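Putative beta-glucosidase (Bifidobacterium adolescentis, PDB 5WAB) hydrolyses beta-glucosidic linkages as a family 3 glycoside hydrolase, and may also release terminal arabinopyranosyl units from ginsenosides. Local coordinates at residues Lys113-Glu127 and Ala495-Met508. Numbering follows the deposited sequence.
Sequences KRNPLGGRCFEYWSE and AQTIPMNINDDPSM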
loop_
_atom_site.group_PDB
_atom_site.type_symbol
_atom_site.label_atom_id
_atom_site.label_comp_id
_atom_site.label_asym_id
_atom_site.label_seq_id
_atom_site.Cartn_x
_atom_site.Cartn_y
_atom_site.Cartn_z
ATOM N N LYS A 113 -2.048 -6.614 2.547
ATOM C CA LYS A 113 -3.361 -6.681 3.186
ATOM C C LYS A 113 -3.882 -8.103 3.010
ATOM O O LYS A 113 -4.666 -8.411 2.110
ATOM C CB LYS A 113 -4.300 -5.644 2.591
ATOM C CG LYS A 113 -3.727 -4.254 2.679
ATOM C CD LYS A 113 -4.665 -3.178 2.184
ATOM C CE LYS A 113 -3.904 -1.861 2.127
ATOM N NZ LYS A 113 -4.712 -0.677 1.736
ATOM N N ARG A 114 -3.381 -8.996 3.868
ATOM C CA ARG A 114 -3.814 -10.387 3.845
ATOM C C ARG A 114 -5.310 -10.492 4.089
ATOM O O ARG A 114 -6.019 -11.218 3.384
ATOM C CB ARG A 114 -3.040 -11.188 4.888
ATOM C CG ARG A 114 -3.625 -12.550 5.217
ATOM C CD ARG A 114 -2.730 -13.255 6.224
ATOM N NE ARG A 114 -3.130 -14.632 6.488
ATOM C CZ ARG A 114 -3.661 -15.040 7.635
ATOM N NH1 ARG A 114 -3.842 -14.177 8.622
ATOM N NH2 ARG A 114 -4.005 -16.312 7.798
ATOM N N ASN A 115 -5.804 -9.758 5.084
ATOM C CA ASN A 115 -7.208 -9.737 5.440
ATOM C C ASN A 115 -7.644 -8.284 5.594
ATOM O O ASN A 115 -6.965 -7.504 6.287
ATOM C CB ASN A 115 -7.444 -10.518 6.730
ATOM C CG ASN A 115 -8.905 -10.619 7.085
ATOM O OD1 ASN A 115 -9.555 -9.618 7.377
ATOM N ND2 ASN A 115 -9.433 -11.834 7.062
ATOM N N PRO A 116 -8.762 -7.882 4.981
ATOM C CA PRO A 116 -9.160 -6.466 5.019
ATOM C C PRO A 116 -9.503 -5.963 6.408
ATOM O O PRO A 116 -9.648 -4.748 6.579
ATOM C CB PRO A 116 -10.385 -6.423 4.095
ATOM C CG PRO A 116 -10.926 -7.803 4.129
ATOM C CD PRO A 116 -9.743 -8.715 4.266
ATOM N N LEU A 117 -9.649 -6.848 7.395
ATOM C CA LEU A 117 -9.900 -6.435 8.770
ATOM C C LEU A 117 -8.652 -5.917 9.468
ATOM O O LEU A 117 -8.755 -5.433 10.601
ATOM C CB LEU A 117 -10.476 -7.597 9.580
ATOM C CG LEU A 117 -11.858 -8.123 9.197
ATOM C CD1 LEU A 117 -12.210 -9.284 10.107
ATOM C CD2 LEU A 117 -12.920 -7.027 9.275
ATOM N N GLY A 118 -7.485 -6.027 8.840
ATOM C CA GLY A 118 -6.247 -5.562 9.439
ATOM C C GLY A 118 -6.285 -4.100 9.837
ATOM O O GLY A 118 -6.619 -3.237 9.023
ATOM N N GLY A 119 -5.933 -3.813 11.091
ATOM C CA GLY A 119 -6.088 -2.467 11.619
ATOM C C GLY A 119 -5.261 -1.410 10.909
ATOM O O GLY A 119 -5.634 -0.236 10.903
ATOM N N ARG A 120 -4.129 -1.799 10.310
ATOM C CA ARG A 120 -3.249 -0.852 9.630
ATOM C C ARG A 120 -3.460 -0.806 8.117
ATOM O O ARG A 120 -2.641 -0.204 7.416
ATOM C CB ARG A 120 -1.783 -1.204 9.901
ATOM C CG ARG A 120 -1.337 -1.120 11.343
ATOM C CD ARG A 120 -1.241 0.298 11.873
ATOM N NE ARG A 120 -0.092 1.044 11.362
ATOM C CZ ARG A 120 1.172 0.819 11.715
ATOM N NH1 ARG A 120 1.474 -0.151 12.575
ATOM N NH2 ARG A 120 2.142 1.570 11.206
ATOM N N CYS A 121 -4.546 -1.390 7.600
ATOM C CA CYS A 121 -4.766 -1.396 6.152
ATOM C C CYS A 121 -4.819 0.011 5.562
ATOM O O CYS A 121 -4.475 0.201 4.388
ATOM C CB CYS A 121 -6.044 -2.169 5.809
ATOM S SG CYS A 121 -5.873 -3.987 5.794
ATOM N N PHE A 122 -5.250 1.006 6.345
ATOM C CA PHE A 122 -5.367 2.365 5.825
ATOM C C PHE A 122 -4.011 2.943 5.441
ATOM O O PHE A 122 -3.946 3.830 4.577
ATOM C CB PHE A 122 -6.055 3.271 6.854
ATOM C CG PHE A 122 -5.150 3.731 7.954
ATOM C CD1 PHE A 122 -4.858 2.897 9.013
ATOM C CD2 PHE A 122 -4.610 5.002 7.940
ATOM C CE1 PHE A 122 -4.033 3.315 10.033
ATOM C CE2 PHE A 122 -3.783 5.426 8.956
ATOM C CZ PHE A 122 -3.493 4.581 10.002
ATOM N N GLU A 123 -2.933 2.430 6.048
ATOM C CA GLU A 123 -1.570 2.909 5.871
ATOM C C GLU A 123 -0.774 2.066 4.881
ATOM O O GLU A 123 0.373 2.410 4.576
ATOM C CB GLU A 123 -0.882 2.897 7.246
ATOM C CG GLU A 123 0.400 3.687 7.432
ATOM C CD GLU A 123 0.807 3.717 8.905
ATOM O OE1 GLU A 123 -0.047 3.376 9.746
ATOM O OE2 GLU A 123 1.967 4.051 9.227
ATOM N N TYR A 124 -1.362 0.989 4.352
ATOM C CA TYR A 124 -0.721 0.113 3.374
ATOM C C TYR A 124 -1.372 0.282 2.004
ATOM O O TYR A 124 -2.351 1.010 1.842
ATOM C CB TYR A 124 -0.771 -1.348 3.836
ATOM C CG TYR A 124 -0.165 -1.583 5.204
ATOM C CD1 TYR A 124 0.849 -0.767 5.683
ATOM C CD2 TYR A 124 -0.614 -2.618 6.017
ATOM C CE1 TYR A 124 1.396 -0.973 6.924
ATOM C CE2 TYR A 124 -0.071 -2.831 7.263
ATOM C CZ TYR A 124 0.934 -2.006 7.708
ATOM O OH TYR A 124 1.478 -2.213 8.942
ATOM N N TRP A 125 -0.834 -0.428 1.010
ATOM C CA TRP A 125 -1.153 -0.140 -0.385
ATOM C C TRP A 125 -2.092 -1.155 -1.039
ATOM O O TRP A 125 -3.092 -0.755 -1.639
ATOM C CB TRP A 125 0.147 -0.005 -1.184
ATOM C CG TRP A 125 0.918 1.220 -0.779
ATOM C CD1 TRP A 125 1.740 1.342 0.301
ATOM C CD2 TRP A 125 0.943 2.492 -1.443
ATOM N NE1 TRP A 125 2.268 2.607 0.359
ATOM C CE2 TRP A 125 1.797 3.333 -0.702
ATOM C CE3 TRP A 125 0.329 2.999 -2.590
ATOM C CZ2 TRP A 125 2.052 4.652 -1.072
ATOM C CZ3 TRP A 125 0.581 4.313 -2.954
ATOM C CH2 TRP A 125 1.434 5.124 -2.199
ATOM N N SER A 126 -1.810 -2.453 -0.963
ATOM C CA SER A 126 -2.623 -3.393 -1.729
ATOM C C SER A 126 -2.588 -4.772 -1.087
ATOM O O SER A 126 -1.804 -5.043 -0.176
ATOM C CB SER A 126 -2.156 -3.479 -3.190
ATOM O OG SER A 126 -2.864 -4.474 -3.909
ATOM N N GLU A 127 -3.476 -5.638 -1.577
ATOM C CA GLU A 127 -3.400 -7.068 -1.319
ATOM C C GLU A 127 -2.458 -7.771 -2.281
ATOM O O GLU A 127 -2.161 -8.953 -2.083
ATOM C CB GLU A 127 -4.788 -7.702 -1.444
ATOM C CG GLU A 127 -5.287 -7.792 -2.888
ATOM C CD GLU A 127 -6.761 -8.145 -3.006
ATOM O OE1 GLU A 127 -7.566 -7.656 -2.187
ATOM O OE2 GLU A 127 -7.113 -8.928 -3.912
ATOM N N ALA A 495 -7.414 -1.308 -5.343
ATOM C CA ALA A 495 -6.199 -1.974 -4.901
ATOM C C ALA A 495 -6.496 -3.077 -3.893
ATOM O O ALA A 495 -5.565 -3.699 -3.364
ATOM C CB ALA A 495 -5.230 -0.958 -4.295
ATOM N N GLN A 496 -7.780 -3.327 -3.637
ATOM C CA GLN A 496 -8.265 -4.267 -2.641
ATOM C C GLN A 496 -9.540 -4.893 -3.184
ATOM O O GLN A 496 -10.361 -4.204 -3.799
ATOM C CB GLN A 496 -8.538 -3.536 -1.319
ATOM C CG GLN A 496 -8.257 -4.306 -0.041
ATOM C CD GLN A 496 -8.301 -3.404 1.193
ATOM O OE1 GLN A 496 -8.418 -2.182 1.081
ATOM N NE2 GLN A 496 -8.218 -4.006 2.373
ATOM N N THR A 497 -9.702 -6.194 -2.966
ATOM C CA THR A 497 -10.937 -6.872 -3.336
ATOM C C THR A 497 -12.047 -6.514 -2.355
ATOM O O THR A 497 -11.832 -6.494 -1.141
ATOM C CB THR A 497 -10.736 -8.387 -3.350
ATOM O OG1 THR A 497 -9.798 -8.740 -4.374
ATOM C CG2 THR A 497 -12.066 -9.109 -3.594
ATOM N N ILE A 498 -13.240 -6.239 -2.881
ATOM C CA ILE A 498 -14.419 -6.075 -2.031
ATOM C C ILE A 498 -15.236 -7.361 -2.076
ATOM O O ILE A 498 -15.937 -7.616 -3.067
ATOM C CB ILE A 498 -15.275 -4.881 -2.464
ATOM C CG1 ILE A 498 -14.452 -3.599 -2.466
ATOM C CG2 ILE A 498 -16.462 -4.739 -1.527
ATOM C CD1 ILE A 498 -15.269 -2.364 -2.811
ATOM N N PRO A 499 -15.204 -8.183 -1.034
ATOM C CA PRO A 499 -15.877 -9.484 -1.093
ATOM C C PRO A 499 -17.358 -9.365 -0.759
ATOM O O PRO A 499 -17.834 -8.348 -0.256
ATOM C CB PRO A 499 -15.135 -10.301 -0.034
ATOM C CG PRO A 499 -14.745 -9.273 0.987
ATOM C CD PRO A 499 -14.457 -8.002 0.223
ATOM N N MET A 500 -18.089 -10.442 -1.059
ATOM C CA MET A 500 -19.491 -10.502 -0.658
ATOM C C MET A 500 -19.632 -10.682 0.849
ATOM O O MET A 500 -20.656 -10.300 1.425
ATOM C CB MET A 500 -20.212 -11.625 -1.401
ATOM C CG MET A 500 -20.425 -11.365 -2.894
ATOM S SD MET A 500 -21.326 -9.837 -3.231
ATOM C CE MET A 500 -22.947 -10.224 -2.578
ATOM N N ASN A 501 -18.623 -11.260 1.498
ATOM C CA ASN A 501 -18.665 -11.607 2.911
ATOM C C ASN A 501 -17.246 -11.924 3.359
ATOM O O ASN A 501 -16.490 -12.557 2.616
ATOM C CB ASN A 501 -19.595 -12.807 3.160
ATOM C CG ASN A 501 -19.895 -13.025 4.632
ATOM O OD1 ASN A 501 -18.990 -13.090 5.463
ATOM N ND2 ASN A 501 -21.178 -13.122 4.963
ATOM N N ILE A 502 -16.882 -11.475 4.565
ATOM C CA ILE A 502 -15.531 -11.733 5.074
ATOM C C ILE A 502 -15.272 -13.228 5.203
ATOM O O ILE A 502 -14.121 -13.675 5.137
ATOM C CB ILE A 502 -15.307 -11.012 6.418
ATOM C CG1 ILE A 502 -13.839 -11.108 6.853
ATOM C CG2 ILE A 502 -16.214 -11.589 7.499
ATOM C CD1 ILE A 502 -12.851 -10.529 5.860
ATOM N N ASN A 503 -16.326 -14.027 5.374
ATOM C CA ASN A 503 -16.151 -15.471 5.481
ATOM C C ASN A 503 -15.816 -16.127 4.150
ATOM O O ASN A 503 -15.624 -17.346 4.115
ATOM C CB ASN A 503 -17.402 -16.110 6.080
ATOM C CG ASN A 503 -17.569 -15.783 7.544
ATOM O OD1 ASN A 503 -16.637 -15.308 8.190
ATOM N ND2 ASN A 503 -18.753 -16.035 8.078
ATOM N N ASP A 504 -15.764 -15.365 3.060
ATOM C CA ASP A 504 -15.255 -15.896 1.804
ATOM C C ASP A 504 -13.736 -15.842 1.732
ATOM O O ASP A 504 -13.139 -16.595 0.957
ATOM C CB ASP A 504 -15.860 -15.135 0.622
ATOM C CG ASP A 504 -17.375 -15.247 0.569
ATOM O OD1 ASP A 504 -17.924 -16.248 1.078
ATOM O OD2 ASP A 504 -18.015 -14.324 0.022
ATOM N N ASP A 505 -13.113 -14.968 2.519
ATOM C CA ASP A 505 -11.662 -14.805 2.493
ATOM C C ASP A 505 -10.980 -16.074 2.987
ATOM O O ASP A 505 -11.298 -16.557 4.081
ATOM C CB ASP A 505 -11.242 -13.619 3.363
ATOM C CG ASP A 505 -9.817 -13.163 3.092
ATOM O OD1 ASP A 505 -8.892 -14.002 3.148
ATOM O OD2 ASP A 505 -9.626 -11.951 2.840
ATOM N N PRO A 506 -10.029 -16.630 2.230
ATOM C CA PRO A 506 -9.406 -17.896 2.641
ATOM C C PRO A 506 -8.542 -17.772 3.883
ATOM O O PRO A 506 -8.119 -18.805 4.422
ATOM C CB PRO A 506 -8.563 -18.279 1.420
ATOM C CG PRO A 506 -8.248 -16.980 0.777
ATOM C CD PRO A 506 -9.465 -16.119 0.971
ATOM N N SER A 507 -8.274 -16.553 4.354
ATOM C CA SER A 507 -7.507 -16.324 5.570
ATOM C C SER A 507 -8.372 -16.267 6.824
ATOM O O SER A 507 -7.834 -16.360 7.936
ATOM C CB SER A 507 -6.737 -15.010 5.466
ATOM O OG SER A 507 -7.640 -13.912 5.498
ATOM N N MET A 508 -9.690 -16.115 6.678
ATOM C CA MET A 508 -10.536 -15.900 7.847
ATOM C C MET A 508 -10.488 -17.090 8.794
ATOM O O MET A 508 -10.645 -16.933 10.011
ATOM C CB MET A 508 -11.969 -15.630 7.393
ATOM C CG MET A 508 -12.852 -15.063 8.465
ATOM S SD MET A 508 -12.117 -13.595 9.197
ATOM C CE MET A 508 -13.437 -13.123 10.317
HETATM O O HOH W 1 -7.071 -0.556 3.054
HETATM O O HOH W 2 -7.337 -7.041 1.763
HETATM O O HOH W 3 -6.746 -13.725 1.438
HETATM O O HOH W 4 -7.587 -10.187 1.251
#
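E127 OE2 is gripped by two donors: T497 OG1, which meets it on the syn side at 2.7 Å, and the backbone N of Y528. Its partner oxygen OE1 takes the backbone N of T497, also at 2.7 Å, a nearly straight bond (166° at the hydrogen) that arrives from above the carboxylate plane. Three donors thus fix the rotation of the group, and one acidic side chain holds the residue just before strand 498-499, in the C-terminal domain. Next to it, a chi1 of 175° swings S126 OG away from its own N and beside its carbonyl carbon, where it donates to A495 O at 2.9 Å while accepting from the backbone N of D128.

Further along, the Q496 side chain crosses the extended K113 chain at about a right angle, its NE2 3.7 Å from K113 CD. One water joins K113 NZ to Q496 OE1 and another joins K113 O to NE2, and two more link R114 O to the carboxylate of D505. N115 ND2 reaches S507 OG (3.2 Å), which lies in its amide plane, while OD1 closes an Asx turn onto L117 N. S507 CB rests over one face of the R114 guanidinium, whose NE pairs with E522. I502 CD1 packs against P116 CG at 3.8 Å.

The buried interface thereby joins the N-terminal, TIM-barrel-type domain to the C-terminal domain of the GH3 fold: the loop between strand 102-106 and helix 129-144 lies along the chain around strand 498-499, with L131 of helix 129-144 touching S126 and A495, and helix 528-531 packing against T497.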